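Local coordinates for protein putative branched-chain amino acid aminotransferase IlvE (Streptococcus mutans, PDB 4DQN) that probably transfers amino groups between leucine, isoleucine or valine and 2-oxoglutarate, using pyridoxal phosphate, in branched-chain amino acid biosynthesis, at residues T69-N80 and E337-D345; P249-L257 and A286-S294. One frame throughout, in Å; residues are numbered along the deposited sequence.

From the N terminus the chain reaches strand 74-77 and the start of helix 79-92 early, and interaction 1 is completed only by residues 337-345 at the C terminus, so this contact closes a loop of more than 250 residues. Interaction 2 falls wholly within that loop and closes a far shorter one of 28 residues, pairing the start of helix 251-262 with the hairpin of strands 281-288 and 292-301. Interaction 1 finishes the edge of the antiparallel sheet; interaction 2 packs a helix on the mixed sheet. Their centres are about 18 Å apart, yet R78, F77 and W339 of the first meet S255 of the second.

Interaction 1 (T69-N80 and E337-D345); sequences TKDGSVQLFRPN and EGWIYKVDD
W339 and R78 form a cation-pi pair: the guanidinium of R78 lies flat on one face of the indole, its plane 15° from the ring's and the centres 3.7 Å apart. The arginine chain bends at chi3 (94°), which lays CD and the guanidinium together over the five-membered ring. Tryptophan suits this place because its broad surface receives the methylenes as well as the charge. The benzo part also meets F77, whose CE1 approaches W339 CE3, the planes nearly perpendicular. W339 O accepts from R78 N at 2.8 Å, fixing the backbone where the strand gives way to the helix, R78 being at its N-cap position.

Y341 projects from the face opposite F77 and I340, on the same side as L76. P79 lies over one side of its ring, with P79 CG 3.9 Å from the centroid of the Y341 ring in a CH-pi contact, a rigid apolar partner for an aromatic face. L76 and Y341 form a hydrogen-bonded antiparallel pair, tied by two nearly straight backbone bonds.

K342, opposite Q75, curls back over the neighbouring strand through bends at chi2 and chi3. K342 NZ thereby donates to Q75 OE1 (2.7 Å) and to S73 OG (3.2 Å). S73 OG in turn donates to the syn lone pair of D71 OD1 at 2.6 Å. It thus links the ammonium to the carboxylate, whose opposite charges, 5.2 Å apart between D71 OD1 and K342 NZ, probably favour each other without touching. Two waters extend the join from V74 to D344.

Strand 340-342 is one of the two outermost strands of the chain's antiparallel sheet, beside strand 74-77, which pairs with strand 59-68. Helix 316-329 packs on the F77 and I340 face, and helix 100-113 covers V74, Y341 and V343 on the other.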
ATOM      1  N   THR A  69     -13.195   8.502  32.801  1.00 32.93           N
ATOM      2  CA  THR A  69     -12.496   8.863  34.031  1.00 32.62           C
ATOM      3  C   THR A  69     -13.284   8.468  35.285  1.00 35.30           C
ATOM      4  O   THR A  69     -14.400   7.961  35.199  1.00 31.00           O
ATOM      5  CB  THR A  69     -12.198  10.372  34.090  1.00 30.94           C
ATOM      6  OG1 THR A  69     -13.432  11.107  34.124  1.00 30.50           O
ATOM      7  CG2 THR A  69     -11.380  10.802  32.882  1.00 30.38           C
ATOM      8  N   LYS A  70     -12.695   8.725  36.448  1.00 32.87           N
ATOM      9  CA  LYS A  70     -13.259   8.299  37.722  1.00 35.58           C
ATOM     10  C   LYS A  70     -14.650   8.888  38.007  1.00 36.67           C
ATOM     11  O   LYS A  70     -15.466   8.247  38.677  1.00 39.47           O
ATOM     12  CB  LYS A  70     -12.273   8.646  38.844  1.00 36.95           C
ATOM     13  CG  LYS A  70     -12.405   7.814  40.110  1.00 46.36           C
ATOM     14  CD  LYS A  70     -11.239   8.100  41.060  1.00 47.87           C
ATOM     15  CE  LYS A  70     -11.087   9.595  41.306  1.00 46.24           C
ATOM     16  NZ  LYS A  70      -9.837   9.957  42.059  1.00 47.13           N
ATOM     17  N   ASP A  71     -14.933  10.088  37.500  1.00 33.58           N
ATOM     18  CA  ASP A  71     -16.246  10.696  37.729  1.00 36.64           C
ATOM     19  C   ASP A  71     -17.251  10.350  36.633  1.00 38.07           C
ATOM     20  O   ASP A  71     -18.385  10.829  36.649  1.00 33.63           O
ATOM     21  CB  ASP A  71     -16.153  12.221  37.941  1.00 33.74           C
ATOM     22  CG  ASP A  71     -15.836  12.989  36.670  1.00 37.83           C
ATOM     23  OD1 ASP A  71     -15.509  12.377  35.625  1.00 36.06           O
ATOM     24  OD2 ASP A  71     -15.902  14.237  36.716  1.00 38.05           O
ATOM     25  N   GLY A  72     -16.822   9.533  35.672  1.00 33.02           N
ATOM     26  CA  GLY A  72     -17.704   9.100  34.604  1.00 32.56           C
ATOM     27  C   GLY A  72     -17.513   9.830  33.284  1.00 36.78           C
ATOM     28  O   GLY A  72     -17.930   9.330  32.229  1.00 34.04           O
ATOM     29  N   SER A  73     -16.894  11.007  33.329  1.00 30.99           N
ATOM     30  CA  SER A  73     -16.680  11.781  32.109  1.00 33.44           C
ATOM     31  C   SER A  73     -15.636  11.112  31.206  1.00 32.51           C
ATOM     32  O   SER A  73     -14.791  10.336  31.674  1.00 30.51           O
ATOM     33  CB  SER A  73     -16.295  13.228  32.425  1.00 36.63           C
ATOM     34  OG  SER A  73     -15.122  13.294  33.220  1.00 38.47           O
ATOM     35  N   VAL A  74     -15.712  11.407  29.911  1.00 32.11           N
ATOM     36  CA  VAL A  74     -14.873  10.742  28.915  1.00 30.28           C
ATOM     37  C   VAL A  74     -13.935  11.763  28.285  1.00 30.08           C
ATOM     38  O   VAL A  74     -14.301  12.924  28.103  1.00 29.47           O
ATOM     39  CB  VAL A  74     -15.741  10.075  27.832  1.00 31.50           C
ATOM     40  CG1 VAL A  74     -14.861   9.396  26.766  1.00 29.58           C
ATOM     41  CG2 VAL A  74     -16.663   9.056  28.479  1.00 31.48           C
ATOM     42  N   GLN A  75     -12.715  11.347  27.973  1.00 28.62           N
ATOM     43  CA  GLN A  75     -11.754  12.275  27.391  1.00 29.06           C
ATOM     44  C   GLN A  75     -10.895  11.620  26.308  1.00 28.81           C
ATOM     45  O   GLN A  75     -10.718  10.402  26.287  1.00 28.02           O
ATOM     46  CB  GLN A  75     -10.869  12.876  28.492  1.00 30.31           C
ATOM     47  CG  GLN A  75     -10.038  11.846  29.254  1.00 28.90           C
ATOM     48  CD  GLN A  75      -9.427  12.434  30.512  1.00 32.30           C
ATOM     49  OE1 GLN A  75      -9.998  13.335  31.110  1.00 30.73           O
ATOM     50  NE2 GLN A  75      -8.264  11.927  30.917  1.00 32.60           N
ATOM     51  N   LEU A  76     -10.378  12.447  25.404  1.00 27.74           N
ATOM     52  CA  LEU A  76      -9.422  12.010  24.394  1.00 29.61           C
ATOM     53  C   LEU A  76      -8.033  12.385  24.871  1.00 29.36           C
ATOM     54  O   LEU A  76      -7.882  13.276  25.718  1.00 31.12           O
ATOM     55  CB  LEU A  76      -9.701  12.710  23.063  1.00 25.89           C
ATOM     56  CG  LEU A  76     -11.017  12.332  22.396  1.00 28.14           C
ATOM     57  CD1 LEU A  76     -11.255  13.219  21.177  1.00 30.66           C
ATOM     58  CD2 LEU A  76     -11.015  10.848  21.998  1.00 26.61           C
ATOM     59  N   PHE A  77      -7.026  11.704  24.331  1.00 29.08           N
ATOM     60  CA  PHE A  77      -5.635  11.905  24.718  1.00 29.24           C
ATOM     61  C   PHE A  77      -4.813  12.341  23.503  1.00 29.82           C
ATOM     62  O   PHE A  77      -4.570  11.544  22.583  1.00 29.98           O
ATOM     63  CB  PHE A  77      -5.082  10.602  25.312  1.00 24.85           C
ATOM     64  CG  PHE A  77      -3.607  10.640  25.617  1.00 31.66           C
ATOM     65  CD1 PHE A  77      -3.134  11.267  26.767  1.00 28.75           C
ATOM     66  CD2 PHE A  77      -2.689  10.030  24.759  1.00 29.22           C
ATOM     67  CE1 PHE A  77      -1.769  11.296  27.050  1.00 32.05           C
ATOM     68  CE2 PHE A  77      -1.329  10.058  25.032  1.00 30.02           C
ATOM     69  CZ  PHE A  77      -0.865  10.693  26.183  1.00 31.31           C
ATOM     70  N   ARG A  78      -4.408  13.609  23.510  1.00 26.90           N
ATOM     71  CA  ARG A  78      -3.583  14.193  22.456  1.00 29.39           C
ATOM     72  C   ARG A  78      -4.096  13.980  21.014  1.00 27.80           C
ATOM     73  O   ARG A  78      -3.306  13.666  20.131  1.00 26.33           O
ATOM     74  CB  ARG A  78      -2.140  13.668  22.587  1.00 29.78           C
ATOM     75  CG  ARG A  78      -1.493  13.970  23.957  1.00 34.42           C
ATOM     76  CD  ARG A  78      -0.132  13.269  24.133  1.00 32.72           C
ATOM     77  NE  ARG A  78       1.140  13.955  23.807  1.00 39.13           N
ATOM     78  CZ  ARG A  78       1.320  15.083  23.123  1.00 33.13           C
ATOM     79  NH1 ARG A  78       0.316  15.766  22.634  1.00 44.67           N
ATOM     80  NH2 ARG A  78       2.546  15.550  22.924  1.00 35.74           N
ATOM     81  N   PRO A  79      -5.409  14.177  20.764  1.00 27.99           N
ATOM     82  CA  PRO A  79      -5.867  13.884  19.404  1.00 27.86           C
ATOM     83  C   PRO A  79      -5.322  14.892  18.395  1.00 30.88           C
ATOM     84  O   PRO A  79      -5.328  14.587  17.206  1.00 29.69           O
ATOM     85  CB  PRO A  79      -7.381  14.022  19.512  1.00 26.42           C
ATOM     86  CG  PRO A  79      -7.587  15.026  20.640  1.00 27.37           C
ATOM     87  CD  PRO A  79      -6.505  14.680  21.618  1.00 28.40           C
ATOM     88  N   ASN A  80      -4.874  16.063  18.855  1.00 25.96           N
ATOM     89  CA  ASN A  80      -4.175  17.007  17.979  1.00 27.73           C
ATOM     90  C   ASN A  80      -2.955  16.374  17.318  1.00 29.58           C
ATOM     91  O   ASN A  80      -2.629  16.680  16.160  1.00 28.01           O
ATOM     92  CB  ASN A  80      -3.738  18.258  18.754  1.00 29.06           C
ATOM     93  CG  ASN A  80      -2.743  17.937  19.855  1.00 31.41           C
ATOM     94  OD1 ASN A  80      -2.991  17.072  20.699  1.00 30.38           O
ATOM     95  ND2 ASN A  80      -1.600  18.618  19.841  1.00 31.58           N
ATOM     96  N   GLU A 337       0.276  20.141  30.188  1.00 31.62           N
ATOM     97  CA  GLU A 337      -0.586  21.127  29.543  1.00 36.41           C
ATOM     98  C   GLU A 337      -0.926  20.740  28.100  1.00 33.01           C
ATOM     99  O   GLU A 337      -0.048  20.336  27.340  1.00 34.30           O
ATOM    100  CB  GLU A 337       0.108  22.489  29.546  1.00 39.22           C
ATOM    101  CG  GLU A 337      -0.823  23.668  29.358  1.00 44.49           C
ATOM    102  CD  GLU A 337      -1.618  23.976  30.612  1.00 60.55           C
ATOM    103  OE1 GLU A 337      -1.502  23.212  31.604  1.00 60.53           O
ATOM    104  OE2 GLU A 337      -2.358  24.986  30.610  1.00 65.68           O
ATOM    105  N   GLY A 338      -2.203  20.844  27.739  1.00 33.27           N
ATOM    106  CA  GLY A 338      -2.635  20.653  26.362  1.00 37.68           C
ATOM    107  C   GLY A 338      -2.850  19.223  25.895  1.00 34.20           C
ATOM    108  O   GLY A 338      -3.230  19.010  24.748  1.00 37.58           O
ATOM    109  N   TRP A 339      -2.604  18.239  26.759  1.00 31.11           N
ATOM    110  CA  TRP A 339      -2.722  16.833  26.362  1.00 31.85           C
ATOM    111  C   TRP A 339      -4.140  16.278  26.390  1.00 31.57           C
ATOM    112  O   TRP A 339      -4.515  15.463  25.543  1.00 33.06           O
ATOM    113  CB  TRP A 339      -1.846  15.936  27.239  1.00 32.01           C
ATOM    114  CG  TRP A 339      -0.391  15.961  26.892  1.00 31.16           C
ATOM    115  CD1 TRP A 339       0.284  16.944  26.224  1.00 31.92           C
ATOM    116  CD2 TRP A 339       0.574  14.955  27.211  1.00 29.13           C
ATOM    117  NE1 TRP A 339       1.615  16.610  26.113  1.00 32.11           N
ATOM    118  CE2 TRP A 339       1.818  15.393  26.711  1.00 32.84           C
ATOM    119  CE3 TRP A 339       0.507  13.726  27.878  1.00 28.51           C
ATOM    120  CZ2 TRP A 339       2.993  14.634  26.853  1.00 31.61           C
ATOM    121  CZ3 TRP A 339       1.672  12.978  28.024  1.00 29.80           C
ATOM    122  CH2 TRP A 339       2.899  13.439  27.513  1.00 27.63           C
ATOM    123  N   ILE A 340      -4.918  16.681  27.385  1.00 30.39           N
ATOM    124  CA  ILE A 340      -6.241  16.105  27.562  1.00 30.97           C
ATOM    125  C   ILE A 340      -7.310  16.955  26.888  1.00 31.48           C
ATOM    126  O   ILE A 340      -7.320  18.177  27.020  1.00 32.94           O
ATOM    127  CB  ILE A 340      -6.593  15.952  29.049  1.00 31.72           C
ATOM    128  CG1 ILE A 340      -5.516  15.145  29.783  1.00 30.59           C
ATOM    129  CG2 ILE A 340      -7.962  15.310  29.207  1.00 30.89           C
ATOM    130  CD1 ILE A 340      -5.205  13.761  29.187  1.00 30.66           C
ATOM    131  N   TYR A 341      -8.198  16.297  26.150  1.00 29.86           N
ATOM    132  CA  TYR A 341      -9.317  16.958  25.489  1.00 31.69           C
ATOM    133  C   TYR A 341     -10.605  16.310  25.975  1.00 33.80           C
ATOM    134  O   TYR A 341     -10.945  15.193  25.555  1.00 29.13           O
ATOM    135  CB  TYR A 341      -9.226  16.772  23.980  1.00 27.84           C
ATOM    136  CG  TYR A 341      -8.206  17.626  23.280  1.00 29.65           C
ATOM    137  CD1 TYR A 341      -6.845  17.427  23.477  1.00 28.30           C
ATOM    138  CD2 TYR A 341      -8.607  18.614  22.391  1.00 27.93           C
ATOM    139  CE1 TYR A 341      -5.921  18.197  22.818  1.00 28.18           C
ATOM    140  CE2 TYR A 341      -7.692  19.388  21.732  1.00 28.99           C
ATOM    141  CZ  TYR A 341      -6.350  19.180  21.948  1.00 30.04           C
ATOM    142  OH  TYR A 341      -5.431  19.963  21.277  1.00 31.68           O
ATOM    143  N   LYS A 342     -11.311  17.000  26.865  1.00 30.77           N
ATOM    144  CA  LYS A 342     -12.589  16.508  27.378  1.00 36.35           C
ATOM    145  C   LYS A 342     -13.598  16.463  26.245  1.00 34.10           C
ATOM    146  O   LYS A 342     -13.688  17.386  25.441  1.00 36.23           O
ATOM    147  CB  LYS A 342     -13.106  17.396  28.508  1.00 34.61           C
ATOM    148  CG  LYS A 342     -12.187  17.448  29.712  1.00 37.07           C
ATOM    149  CD  LYS A 342     -11.838  16.042  30.192  1.00 38.55           C
ATOM    150  CE  LYS A 342     -12.975  15.423  30.988  1.00 40.25           C
ATOM    151  NZ  LYS A 342     -12.475  14.287  31.814  1.00 41.94           N
ATOM    152  N   VAL A 343     -14.365  15.385  26.191  1.00 33.55           N
ATOM    153  CA  VAL A 343     -15.233  15.123  25.051  1.00 37.42           C
ATOM    154  C   VAL A 343     -16.450  16.061  25.007  1.00 45.92           C
ATOM    155  O   VAL A 343     -16.976  16.387  23.929  1.00 44.63           O
ATOM    156  CB  VAL A 343     -15.598  13.625  25.018  1.00 38.00           C
ATOM    157  CG1 VAL A 343     -16.983  13.396  24.518  1.00 37.79           C
ATOM    158  CG2 VAL A 343     -14.563  12.856  24.183  1.00 32.00           C
ATOM    159  N   ASP A 344     -16.865  16.534  26.177  1.00 42.19           N
ATOM    160  CA  ASP A 344     -17.972  17.478  26.262  1.00 46.58           C
ATOM    161  C   ASP A 344     -17.543  18.951  26.247  1.00 50.04           C
ATOM    162  O   ASP A 344     -18.388  19.840  26.361  1.00 50.43           O
ATOM    163  CB  ASP A 344     -18.819  17.173  27.498  1.00 48.30           C
ATOM    164  CG  ASP A 344     -19.511  15.833  27.398  1.00 48.47           C
ATOM    165  OD1 ASP A 344     -20.004  15.507  26.292  1.00 50.45           O
ATOM    166  OD2 ASP A 344     -19.550  15.095  28.407  1.00 53.87           O
ATOM    167  N   ASP A 345     -16.241  19.206  26.106  1.00 47.75           N
ATOM    168  CA  ASP A 345     -15.738  20.573  25.948  1.00 49.53           C
ATOM    169  C   ASP A 345     -15.674  20.952  24.474  1.00 50.69           C
ATOM    170  O   ASP A 345     -15.771  20.080  23.606  1.00 52.53           O
ATOM    171  CB  ASP A 345     -14.351  20.724  26.579  1.00 48.31           C
ATOM    172  CG  ASP A 345     -14.407  20.839  28.088  1.00 48.59           C
ATOM    173  OD1 ASP A 345     -15.503  20.628  28.661  1.00 46.22           O
ATOM    174  OD2 ASP A 345     -13.352  21.126  28.699  1.00 51.81           O
TER
HETATM  175  O   HOH W   1     -18.223  12.771  28.724  1.00 42.83           O
HETATM  176  O   HOH W   2     -16.025  15.065  28.733  1.00 43.27           O

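Interaction 2 (P249-L257 and A286-S294); sequences PSVTKYSLL and ACGTAAVIS
T252 sits on the peptide group between G288 and T289, the flat group at the centre of this contact. Its hydroxyl stands almost directly over one face, T252 OG1 being 3.0 Å from G288 C, nearly perpendicular to the plane. T289 N is also close, but its N-H points along the plane instead of up toward the oxygen, so the angle is too poor for a hydrogen bond. G288 also takes part in the hairpin's backbone pairing, its N donating to V292 O. The backbone at G288 is almost fully stretched (phi 180°, psi 171°), a shape glycine adopts easily.

The other branch of T252 serves a different surface. A first torsion of -50° puts OG1 beside the backbone N and CG2 anti to it, so the methyl touches C287 CB at 3.8 Å and approaches V292 O; one beta-branched residue fills two places. One turn further along, L256 CD1 touches both C287 CB (3.6 Å) and I293 CD1 (3.9 Å), an apolar patch joining both strands of the hairpin to the helix.

C287 SG, small and polarisable, rests against the backbone of the first turn, 3.8 Å from K253 CA. That turn is fixed by S250, the N-cap: S250 OG accepts from K253 N at 2.9 Å, a short hydroxyl well matched to a first-turn N-H that has no carbonyl of an earlier turn to bond to.

The hairpin turns through T289, A290 and A291, all helical in phi and psi. T289 O accepts from K65 NZ, and the T289 side chain is about 7 Å from that of K188, the predicted cofactor lysine. A helix N terminus set beside such a hairpin loop is consistent with the cofactor phosphate site of fold-type IV aminotransferases, although no cofactor is attached to the lysine here.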
ATOM      1  N   PRO A 249       6.268   7.757  13.412  1.00 45.75           N
ATOM      2  CA  PRO A 249       6.410   8.346  14.749  1.00 43.89           C
ATOM      3  C   PRO A 249       5.116   8.226  15.567  1.00 45.30           C
ATOM      4  O   PRO A 249       4.138   8.920  15.263  1.00 46.26           O
ATOM      5  CB  PRO A 249       6.722   9.819  14.448  1.00 49.25           C
ATOM      6  CG  PRO A 249       6.196  10.072  13.039  1.00 47.53           C
ATOM      7  CD  PRO A 249       5.830   8.744  12.410  1.00 45.82           C
ATOM      8  N   SER A 250       5.102   7.362  16.583  1.00 41.27           N
ATOM      9  CA  SER A 250       3.878   7.154  17.366  1.00 39.90           C
ATOM     10  C   SER A 250       3.652   8.260  18.403  1.00 39.14           C
ATOM     11  O   SER A 250       4.607   8.844  18.935  1.00 37.84           O
ATOM     12  CB  SER A 250       3.837   5.756  18.005  1.00 39.06           C
ATOM     13  OG  SER A 250       4.475   5.711  19.269  1.00 38.61           O
ATOM     14  N   VAL A 251       2.386   8.572  18.658  1.00 34.89           N
ATOM     15  CA  VAL A 251       2.032   9.558  19.682  1.00 32.20           C
ATOM     16  C   VAL A 251       2.495   9.041  21.046  1.00 32.18           C
ATOM     17  O   VAL A 251       2.951   9.799  21.909  1.00 32.65           O
ATOM     18  CB  VAL A 251       0.514   9.811  19.683  1.00 31.18           C
ATOM     19  CG1 VAL A 251       0.149  10.915  20.663  1.00 32.52           C
ATOM     20  CG2 VAL A 251       0.047  10.193  18.288  1.00 31.00           C
ATOM     21  N   THR A 252       2.399   7.731  21.222  1.00 30.07           N
ATOM     22  CA  THR A 252       2.817   7.096  22.468  1.00 32.87           C
ATOM     23  C   THR A 252       4.315   7.303  22.720  1.00 35.90           C
ATOM     24  O   THR A 252       4.719   7.623  23.840  1.00 29.59           O
ATOM     25  CB  THR A 252       2.459   5.598  22.457  1.00 30.22           C
ATOM     26  OG1 THR A 252       1.085   5.458  22.073  1.00 27.52           O
ATOM     27  CG2 THR A 252       2.632   4.986  23.845  1.00 32.08           C
ATOM     28  N   LYS A 253       5.129   7.163  21.675  1.00 33.74           N
ATOM     29  CA  LYS A 253       6.572   7.387  21.802  1.00 29.28           C
ATOM     30  C   LYS A 253       6.921   8.808  22.226  1.00 30.38           C
ATOM     31  O   LYS A 253       7.752   9.009  23.116  1.00 33.07           O
ATOM     32  CB  LYS A 253       7.303   7.061  20.494  1.00 33.97           C
ATOM     33  CG  LYS A 253       8.683   7.705  20.448  1.00 38.05           C
ATOM     34  CD  LYS A 253       9.420   7.460  19.147  1.00 45.45           C
ATOM     35  CE  LYS A 253       8.999   8.418  18.050  1.00 43.48           C
ATOM     36  NZ  LYS A 253       9.758   8.096  16.797  1.00 48.35           N
ATOM     37  N   TYR A 254       6.295   9.799  21.597  1.00 30.96           N
ATOM     38  CA  TYR A 254       6.573  11.182  21.961  1.00 32.09           C
ATOM     39  C   TYR A 254       6.135  11.452  23.388  1.00 32.75           C
ATOM     40  O   TYR A 254       6.833  12.141  24.137  1.00 33.55           O
ATOM     41  CB  TYR A 254       5.894  12.149  20.987  1.00 37.27           C
ATOM     42  CG  TYR A 254       6.595  12.189  19.654  1.00 40.55           C
ATOM     43  CD1 TYR A 254       7.984  12.168  19.591  1.00 43.26           C
ATOM     44  CD2 TYR A 254       5.879  12.210  18.464  1.00 44.53           C
ATOM     45  CE1 TYR A 254       8.645  12.189  18.388  1.00 50.76           C
ATOM     46  CE2 TYR A 254       6.535  12.230  17.242  1.00 50.02           C
ATOM     47  CZ  TYR A 254       7.922  12.218  17.216  1.00 50.94           C
ATOM     48  OH  TYR A 254       8.600  12.234  16.018  1.00 57.98           O
ATOM     49  N   SER A 255       4.983  10.901  23.759  1.00 30.66           N
ATOM     50  CA  SER A 255       4.471  11.028  25.126  1.00 33.34           C
ATOM     51  C   SER A 255       5.419  10.410  26.161  1.00 31.48           C
ATOM     52  O   SER A 255       5.640  10.990  27.230  1.00 29.48           O
ATOM     53  CB  SER A 255       3.087  10.384  25.213  1.00 31.60           C
ATOM     54  OG  SER A 255       2.189  11.047  24.334  1.00 31.12           O
ATOM     55  N   LEU A 256       5.974   9.241  25.841  1.00 29.37           N
ATOM     56  CA  LEU A 256       6.901   8.547  26.733  1.00 30.45           C
ATOM     57  C   LEU A 256       8.219   9.304  26.850  1.00 32.95           C
ATOM     58  O   LEU A 256       8.772   9.436  27.948  1.00 31.81           O
ATOM     59  CB  LEU A 256       7.146   7.106  26.260  1.00 31.69           C
ATOM     60  CG  LEU A 256       5.970   6.157  26.536  1.00 33.15           C
ATOM     61  CD1 LEU A 256       6.230   4.759  26.018  1.00 30.04           C
ATOM     62  CD2 LEU A 256       5.655   6.116  28.041  1.00 30.74           C
ATOM     63  N   LEU A 257       8.709   9.799  25.718  1.00 33.87           N
ATOM     64  CA  LEU A 257       9.868  10.692  25.682  1.00 33.31           C
ATOM     65  C   LEU A 257       9.669  11.853  26.647  1.00 36.61           C
ATOM     66  O   LEU A 257      10.558  12.199  27.443  1.00 33.75           O
ATOM     67  CB  LEU A 257       9.997  11.268  24.275  1.00 33.19           C
ATOM     68  CG  LEU A 257      11.219  11.032  23.382  1.00 41.07           C
ATOM     69  CD1 LEU A 257      12.173   9.996  23.928  1.00 34.77           C
ATOM     70  CD2 LEU A 257      10.761  10.667  21.975  1.00 36.83           C
ATOM     71  N   ALA A 286       7.813  -2.204  23.353  1.00 30.71           N
ATOM     72  CA  ALA A 286       7.179  -1.595  22.198  1.00 31.20           C
ATOM     73  C   ALA A 286       6.122  -0.642  22.721  1.00 31.77           C
ATOM     74  O   ALA A 286       5.508  -0.905  23.758  1.00 36.19           O
ATOM     75  CB  ALA A 286       6.537  -2.674  21.321  1.00 32.34           C
ATOM     76  N   CYS A 287       5.893   0.464  22.024  1.00 31.24           N
ATOM     77  CA  CYS A 287       4.859   1.395  22.465  1.00 31.00           C
ATOM     78  C   CYS A 287       3.976   1.850  21.310  1.00 34.11           C
ATOM     79  O   CYS A 287       4.441   1.986  20.178  1.00 33.56           O
ATOM     80  CB  CYS A 287       5.467   2.587  23.204  1.00 29.05           C
ATOM     81  SG  CYS A 287       6.547   3.641  22.212  1.00 31.08           S
ATOM     82  N   GLY A 288       2.695   2.056  21.595  1.00 33.13           N
ATOM     83  CA  GLY A 288       1.744   2.491  20.584  1.00 36.38           C
ATOM     84  C   GLY A 288       0.366   2.627  21.207  1.00 35.70           C
ATOM     85  O   GLY A 288       0.166   2.216  22.352  1.00 32.03           O
ATOM     86  N   THR A 289      -0.582   3.196  20.467  1.00 35.91           N
ATOM     87  CA  THR A 289      -1.945   3.401  20.971  1.00 34.12           C
ATOM     88  C   THR A 289      -2.622   2.111  21.427  1.00 35.11           C
ATOM     89  O   THR A 289      -3.140   2.017  22.550  1.00 32.48           O
ATOM     90  CB  THR A 289      -2.827   4.066  19.912  1.00 31.98           C
ATOM     91  OG1 THR A 289      -2.321   5.382  19.631  1.00 32.24           O
ATOM     92  CG2 THR A 289      -4.272   4.155  20.406  1.00 30.04           C
ATOM     93  N   ALA A 290      -2.609   1.108  20.560  1.00 35.56           N
ATOM     94  CA  ALA A 290      -3.266  -0.155  20.867  1.00 34.22           C
ATOM     95  C   ALA A 290      -2.480  -0.911  21.929  1.00 37.28           C
ATOM     96  O   ALA A 290      -3.042  -1.476  22.874  1.00 40.51           O
ATOM     97  CB  ALA A 290      -3.404  -0.998  19.597  1.00 37.89           C
ATOM     98  N   ALA A 291      -1.163  -0.898  21.767  1.00 40.48           N
ATOM     99  CA  ALA A 291      -0.265  -1.620  22.648  1.00 41.76           C
ATOM    100  C   ALA A 291      -0.126  -0.970  24.036  1.00 42.32           C
ATOM    101  O   ALA A 291      -0.038  -1.676  25.047  1.00 45.91           O
ATOM    102  CB  ALA A 291       1.104  -1.746  21.972  1.00 38.73           C
ATOM    103  N   VAL A 292      -0.138   0.365  24.066  1.00 37.56           N
ATOM    104  CA  VAL A 292       0.308   1.168  25.213  1.00 33.54           C
ATOM    105  C   VAL A 292       1.800   0.925  25.415  1.00 34.10           C
ATOM    106  O   VAL A 292       2.622   1.527  24.721  1.00 30.52           O
ATOM    107  CB  VAL A 292      -0.504   0.930  26.495  1.00 40.06           C
ATOM    108  CG1 VAL A 292      -0.163   1.988  27.508  1.00 33.82           C
ATOM    109  CG2 VAL A 292      -1.999   0.972  26.191  1.00 40.67           C
ATOM    110  N   ILE A 293       2.156   0.036  26.336  1.00 29.72           N
ATOM    111  CA  ILE A 293       3.501  -0.534  26.326  1.00 30.68           C
ATOM    112  C   ILE A 293       3.411  -2.053  26.304  1.00 37.09           C
ATOM    113  O   ILE A 293       2.705  -2.650  27.124  1.00 35.74           O
ATOM    114  CB  ILE A 293       4.351  -0.068  27.527  1.00 36.37           C
ATOM    115  CG1 ILE A 293       4.622   1.435  27.422  1.00 31.80           C
ATOM    116  CG2 ILE A 293       5.676  -0.851  27.590  1.00 33.43           C
ATOM    117  CD1 ILE A 293       5.268   2.060  28.657  1.00 36.05           C
ATOM    118  N   SER A 294       4.094  -2.676  25.340  1.00 32.91           N
ATOM    119  CA  SER A 294       4.249  -4.123  25.332  1.00 34.31           C
ATOM    120  C   SER A 294       5.684  -4.423  25.728  1.00 35.82           C
ATOM    121  O   SER A 294       6.590  -4.245  24.918  1.00 36.04           O
ATOM    122  CB  SER A 294       3.974  -4.705  23.941  1.00 39.83           C
ATOM    123  OG  SER A 294       2.675  -4.365  23.488  1.00 47.86           O
TER